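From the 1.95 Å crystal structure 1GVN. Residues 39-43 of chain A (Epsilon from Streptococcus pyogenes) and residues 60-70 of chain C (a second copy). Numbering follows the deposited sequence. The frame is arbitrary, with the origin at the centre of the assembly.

Chain A (39-43) SQLLE
Chain C (60-70) DYSLEELQAVH

The centre of the contact is Leu42(A), which loses 104 Å² to the other stretch, the largest share of any residue in a summed burial of 345 Å². Its CA-to-CB bond points toward chain C, and its chi1 of -167° (t) and chi2 of 52° (p) spread the two methyls over the helix that begins at Leu63(C) and runs beyond His70(C). CD1 of Leu42(A) lies 3.7 Å from CG2 of Val69(C), whose chi1 is 174° (t). CD2 of Leu42(A) sits 3.9 Å from CB of Ala68(C), 3.9 Å from CB of Glu65(C) and 3.6 Å from the backbone O of Glu65(C). That O accepts from N of Val69(C) at 2.9 Å, so the methyl packs against a carbonyl already engaged in the helix. The small side chain of Ala68(C), directed toward chain A, lets the leucine come close to the helix. In register, the CA atoms of Leu42(A) and Glu65(C) are 7.2 Å apart.

Helical phi/psi values, from -58/-47 at Leu63(C) to -61/-43 at His70(C), define the chain C backbone, and bonds of 2.9 to 3.0 Å link each N from Leu66(C) to His70(C) to the O four residues earlier. Ser62(C), at -78/171, is the N-cap: its OG accepts from N of Glu65(C) at 3.2 Å, while N of Ser62(C) donates to OE1 of Glu65(C) at 2.9 Å, with an N-H...acceptor angle of 168°. The bond from N of Ser62(C) helps hold the Glu65(C) side chain (chi1 -64°, m; chi2 178°, t; chi3 -46°), and OE2 takes part in the water contacts.

Chain A reaches its own helix through Leu41(A), the N-cap residue at -67/123, whose CA-to-CB bond points away; Leu42(A) follows at -49/-45. One water accepts from N of Leu42(A) at 2.9 Å and donates to OE2 of Glu65(C) at 2.7 Å, thereby joining the first turn of one helix to the carboxylate on the other. A second water lies 2.6 Å from OE2 of Glu43(A) and 2.6 Å from OE2 of Glu65(C), between two carboxylates that do not touch directly.

Next to the apolar patch stands Tyr61(C), extended at -123/148 with chi1 -75° (m) and chi2 -34°. Its ring serves two purposes: CE1 of Tyr61(C) packs 4.2 Å from CB of Leu42(A), and OH of Tyr61(C) donates to O of Gln40(A) at 2.7 Å, the only direct hydrogen bond between the stretches. An aromatic ring ending in a hydroxyl suits this passage from apolar to polar surroundings.

At the outer edge, Gln40(A) (-77/-31) starts sideways and bends back through chi1 165° (t), chi2 63° (p) and chi3 32°, burying 71 Å². NE2 of Gln40(A) lies over one face of the tyrosine ring, 3.3 Å from CE1 of Tyr61(C). Beyond it, NE2 of Gln40(A) is 3.6 Å from OD2 of the exposed Asp60(C), a polar proximity without a hydrogen bond.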

ATOM      1  N   SER A  39      -8.693 -12.460  -2.269  1.00 16.07           N
ATOM      2  CA  SER A  39      -7.878 -11.470  -1.574  1.00 17.23           C
ATOM      3  C   SER A  39      -6.818 -12.055  -0.644  1.00 16.33           C
ATOM      4  O   SER A  39      -5.993 -11.323  -0.091  1.00 16.84           O
ATOM      5  CB  SER A  39      -8.792 -10.522  -0.793  1.00 22.73           C
ATOM      6  OG  SER A  39      -9.737 -11.252  -0.026  1.00 27.39           O
ATOM      7  N   GLN A  40      -6.838 -13.370  -0.462  1.00 14.70           N
ATOM      8  CA  GLN A  40      -5.845 -14.028   0.382  1.00 13.01           C
ATOM      9  C   GLN A  40      -4.525 -14.136  -0.380  1.00 12.52           C
ATOM     10  O   GLN A  40      -3.453 -14.109   0.217  1.00 13.32           O
ATOM     11  CB  GLN A  40      -6.334 -15.423   0.786  1.00 13.71           C
ATOM     12  CG  GLN A  40      -5.269 -16.353   1.370  1.00 13.97           C
ATOM     13  CD  GLN A  40      -4.659 -15.850   2.671  1.00 14.26           C
ATOM     14  OE1 GLN A  40      -5.314 -15.183   3.466  1.00 13.03           O
ATOM     15  NE2 GLN A  40      -3.400 -16.196   2.901  1.00 13.58           N
ATOM     16  N   LEU A  41      -4.606 -14.256  -1.703  1.00 11.99           N
ATOM     17  CA  LEU A  41      -3.398 -14.366  -2.517  1.00 12.17           C
ATOM     18  C   LEU A  41      -2.657 -13.034  -2.419  1.00 12.07           C
ATOM     19  O   LEU A  41      -3.214 -11.985  -2.722  1.00 11.58           O
ATOM     20  CB  LEU A  41      -3.766 -14.698  -3.967  1.00 11.09           C
ATOM     21  CG  LEU A  41      -4.604 -15.978  -4.129  1.00 11.80           C
ATOM     22  CD1 LEU A  41      -4.933 -16.212  -5.596  1.00 12.69           C
ATOM     23  CD2 LEU A  41      -3.839 -17.171  -3.561  1.00 11.93           C
ATOM     24  N   LEU A  42      -1.405 -13.085  -1.978  1.00 12.33           N
ATOM     25  CA  LEU A  42      -0.604 -11.876  -1.780  1.00 13.02           C
ATOM     26  C   LEU A  42      -0.586 -10.879  -2.939  1.00 12.93           C
ATOM     27  O   LEU A  42      -0.741  -9.671  -2.726  1.00 12.67           O
ATOM     28  CB  LEU A  42       0.834 -12.257  -1.402  1.00 14.70           C
ATOM     29  CG  LEU A  42       1.716 -11.119  -0.873  1.00 17.45           C
ATOM     30  CD1 LEU A  42       0.998 -10.403   0.261  1.00 17.42           C
ATOM     31  CD2 LEU A  42       3.040 -11.676  -0.381  1.00 19.71           C
ATOM     32  N   GLU A  43      -0.410 -11.368  -4.161  1.00 12.09           N
ATOM     33  CA  GLU A  43      -0.349 -10.481  -5.316  1.00 12.22           C
ATOM     34  C   GLU A  43      -1.705  -9.898  -5.679  1.00 11.20           C
ATOM     35  O   GLU A  43      -1.785  -8.792  -6.215  1.00  8.76           O
ATOM     36  CB  GLU A  43       0.245 -11.212  -6.526  1.00 14.69           C
ATOM     37  CG  GLU A  43       1.620 -11.810  -6.250  1.00 13.36           C
ATOM     38  CD  GLU A  43       1.546 -13.252  -5.782  1.00 15.97           C
ATOM     39  OE1 GLU A  43       0.557 -13.617  -5.113  1.00 14.95           O
ATOM     40  OE2 GLU A  43       2.485 -14.019  -6.074  1.00 14.45           O
TER
ATOM     41  N   ASP C  60      -1.041 -19.102   5.982  1.00 17.40           N
ATOM     42  CA  ASP C  60      -1.142 -19.707   4.659  1.00 19.93           C
ATOM     43  C   ASP C  60      -0.185 -19.043   3.664  1.00 20.46           C
ATOM     44  O   ASP C  60      -0.473 -18.958   2.470  1.00 25.44           O
ATOM     45  CB  ASP C  60      -2.588 -19.614   4.163  1.00 22.26           C
ATOM     46  CG  ASP C  60      -2.797 -20.287   2.818  1.00 27.00           C
ATOM     47  OD1 ASP C  60      -2.267 -21.399   2.613  1.00 26.52           O
ATOM     48  OD2 ASP C  60      -3.504 -19.703   1.969  1.00 29.63           O
ATOM     49  N   TYR C  61       0.952 -18.566   4.161  1.00 16.72           N
ATOM     50  CA  TYR C  61       1.948 -17.929   3.301  1.00 14.31           C
ATOM     51  C   TYR C  61       3.293 -18.630   3.411  1.00 13.60           C
ATOM     52  O   TYR C  61       3.646 -19.161   4.460  1.00 12.17           O
ATOM     53  CB  TYR C  61       2.150 -16.452   3.662  1.00 13.47           C
ATOM     54  CG  TYR C  61       1.044 -15.513   3.218  1.00 13.55           C
ATOM     55  CD1 TYR C  61       0.343 -15.728   2.035  1.00 15.80           C
ATOM     56  CD2 TYR C  61       0.735 -14.378   3.968  1.00 14.72           C
ATOM     57  CE1 TYR C  61      -0.642 -14.832   1.606  1.00 14.69           C
ATOM     58  CE2 TYR C  61      -0.242 -13.482   3.551  1.00 15.61           C
ATOM     59  CZ  TYR C  61      -0.927 -13.713   2.371  1.00 15.53           C
ATOM     60  OH  TYR C  61      -1.898 -12.824   1.966  1.00 15.95           O
ATOM     61  N   SER C  62       4.041 -18.628   2.316  1.00 11.96           N
ATOM     62  CA  SER C  62       5.357 -19.243   2.307  1.00 13.69           C
ATOM     63  C   SER C  62       6.298 -18.275   2.996  1.00 14.00           C
ATOM     64  O   SER C  62       5.935 -17.129   3.272  1.00 14.62           O
ATOM     65  CB  SER C  62       5.836 -19.446   0.875  1.00 14.94           C
ATOM     66  OG  SER C  62       6.022 -18.185   0.256  1.00 16.85           O
ATOM     67  N   LEU C  63       7.515 -18.732   3.260  1.00 13.92           N
ATOM     68  CA  LEU C  63       8.516 -17.896   3.904  1.00 14.65           C
ATOM     69  C   LEU C  63       8.759 -16.629   3.085  1.00 14.64           C
ATOM     70  O   LEU C  63       8.795 -15.523   3.625  1.00 14.83           O
ATOM     71  CB  LEU C  63       9.824 -18.678   4.053  1.00 14.74           C
ATOM     72  CG  LEU C  63      11.051 -17.905   4.548  1.00 16.03           C
ATOM     73  CD1 LEU C  63      10.777 -17.331   5.942  1.00 14.49           C
ATOM     74  CD2 LEU C  63      12.262 -18.834   4.568  1.00 17.64           C
ATOM     75  N   GLU C  64       8.925 -16.793   1.776  1.00 13.93           N
ATOM     76  CA  GLU C  64       9.167 -15.655   0.893  1.00 15.49           C
ATOM     77  C   GLU C  64       8.009 -14.656   0.976  1.00 14.10           C
ATOM     78  O   GLU C  64       8.220 -13.447   1.087  1.00 12.88           O
ATOM     79  CB  GLU C  64       9.349 -16.151  -0.550  1.00 19.97           C
ATOM     80  CG  GLU C  64       9.753 -15.092  -1.568  1.00 24.62           C
ATOM     81  CD  GLU C  64       8.610 -14.170  -1.950  1.00 29.12           C
ATOM     82  OE1 GLU C  64       7.482 -14.674  -2.139  1.00 30.12           O
ATOM     83  OE2 GLU C  64       8.841 -12.944  -2.077  1.00 30.65           O
ATOM     84  N   GLU C  65       6.785 -15.165   0.924  1.00 12.71           N
ATOM     85  CA  GLU C  65       5.616 -14.298   1.000  1.00 12.67           C
ATOM     86  C   GLU C  65       5.567 -13.562   2.338  1.00 10.97           C
ATOM     87  O   GLU C  65       5.191 -12.392   2.387  1.00 11.18           O
ATOM     88  CB  GLU C  65       4.333 -15.110   0.791  1.00 12.31           C
ATOM     89  CG  GLU C  65       4.235 -15.732  -0.602  1.00 14.19           C
ATOM     90  CD  GLU C  65       2.986 -16.576  -0.793  1.00 14.14           C
ATOM     91  OE1 GLU C  65       2.677 -17.379   0.105  1.00 13.69           O
ATOM     92  OE2 GLU C  65       2.316 -16.445  -1.842  1.00 14.34           O
ATOM     93  N   LEU C  66       5.944 -14.243   3.418  1.00 11.76           N
ATOM     94  CA  LEU C  66       5.944 -13.618   4.738  1.00 11.32           C
ATOM     95  C   LEU C  66       6.972 -12.493   4.781  1.00 12.04           C
ATOM     96  O   LEU C  66       6.715 -11.421   5.333  1.00 12.51           O
ATOM     97  CB  LEU C  66       6.240 -14.650   5.839  1.00 10.51           C
ATOM     98  CG  LEU C  66       5.122 -15.655   6.149  1.00 10.80           C
ATOM     99  CD1 LEU C  66       5.559 -16.586   7.276  1.00 10.39           C
ATOM    100  CD2 LEU C  66       3.857 -14.912   6.546  1.00 10.48           C
ATOM    101  N   GLN C  67       8.137 -12.729   4.191  1.00 12.03           N
ATOM    102  CA  GLN C  67       9.166 -11.700   4.170  1.00 13.26           C
ATOM    103  C   GLN C  67       8.647 -10.512   3.356  1.00 12.62           C
ATOM    104  O   GLN C  67       8.945  -9.364   3.667  1.00 12.83           O
ATOM    105  CB  GLN C  67      10.466 -12.267   3.585  1.00 13.54           C
ATOM    106  CG  GLN C  67      11.012 -13.425   4.427  1.00 15.90           C
ATOM    107  CD  GLN C  67      12.200 -14.129   3.794  1.00 19.23           C
ATOM    108  OE1 GLN C  67      12.265 -14.290   2.578  1.00 18.66           O
ATOM    109  NE2 GLN C  67      13.136 -14.575   4.628  1.00 21.12           N
ATOM    110  N   ALA C  68       7.847 -10.793   2.328  1.00 11.49           N
ATOM    111  CA  ALA C  68       7.281  -9.723   1.510  1.00 12.42           C
ATOM    112  C   ALA C  68       6.276  -8.915   2.337  1.00 12.81           C
ATOM    113  O   ALA C  68       6.299  -7.686   2.317  1.00 13.02           O
ATOM    114  CB  ALA C  68       6.597 -10.299   0.282  1.00 12.70           C
ATOM    115  N   VAL C  69       5.397  -9.608   3.058  1.00 10.94           N
ATOM    116  CA  VAL C  69       4.397  -8.942   3.891  1.00 12.48           C
ATOM    117  C   VAL C  69       5.104  -8.077   4.928  1.00 12.30           C
ATOM    118  O   VAL C  69       4.671  -6.966   5.236  1.00 13.41           O
ATOM    119  CB  VAL C  69       3.492  -9.974   4.615  1.00 13.20           C
ATOM    120  CG1 VAL C  69       2.561  -9.268   5.596  1.00 12.30           C
ATOM    121  CG2 VAL C  69       2.679 -10.751   3.588  1.00 14.59           C
ATOM    122  N   HIS C  70       6.201  -8.593   5.466  1.00 11.04           N
ATOM    123  CA  HIS C  70       6.971  -7.855   6.451  1.00 10.39           C
ATOM    124  C   HIS C  70       7.478  -6.551   5.821  1.00 10.88           C
ATOM    125  O   HIS C  70       7.426  -5.487   6.446  1.00 10.03           O
ATOM    126  CB  HIS C  70       8.135  -8.724   6.934  1.00 12.40           C
ATOM    127  CG  HIS C  70       8.866  -8.167   8.111  1.00 12.38           C
ATOM    128  ND1 HIS C  70       9.839  -8.877   8.780  1.00 15.11           N
ATOM    129  CD2 HIS C  70       8.785  -6.965   8.728  1.00 13.00           C
ATOM    130  CE1 HIS C  70      10.328  -8.135   9.757  1.00 15.13           C
ATOM    131  NE2 HIS C  70       9.705  -6.971   9.747  1.00 13.58           N
TER
HETATM  132  O   HOH W   1      -0.318 -15.802  -1.811  1.00  7.68           O
HETATM  133  O   HOH W   2       3.376 -15.152  -3.896  1.00 20.40           O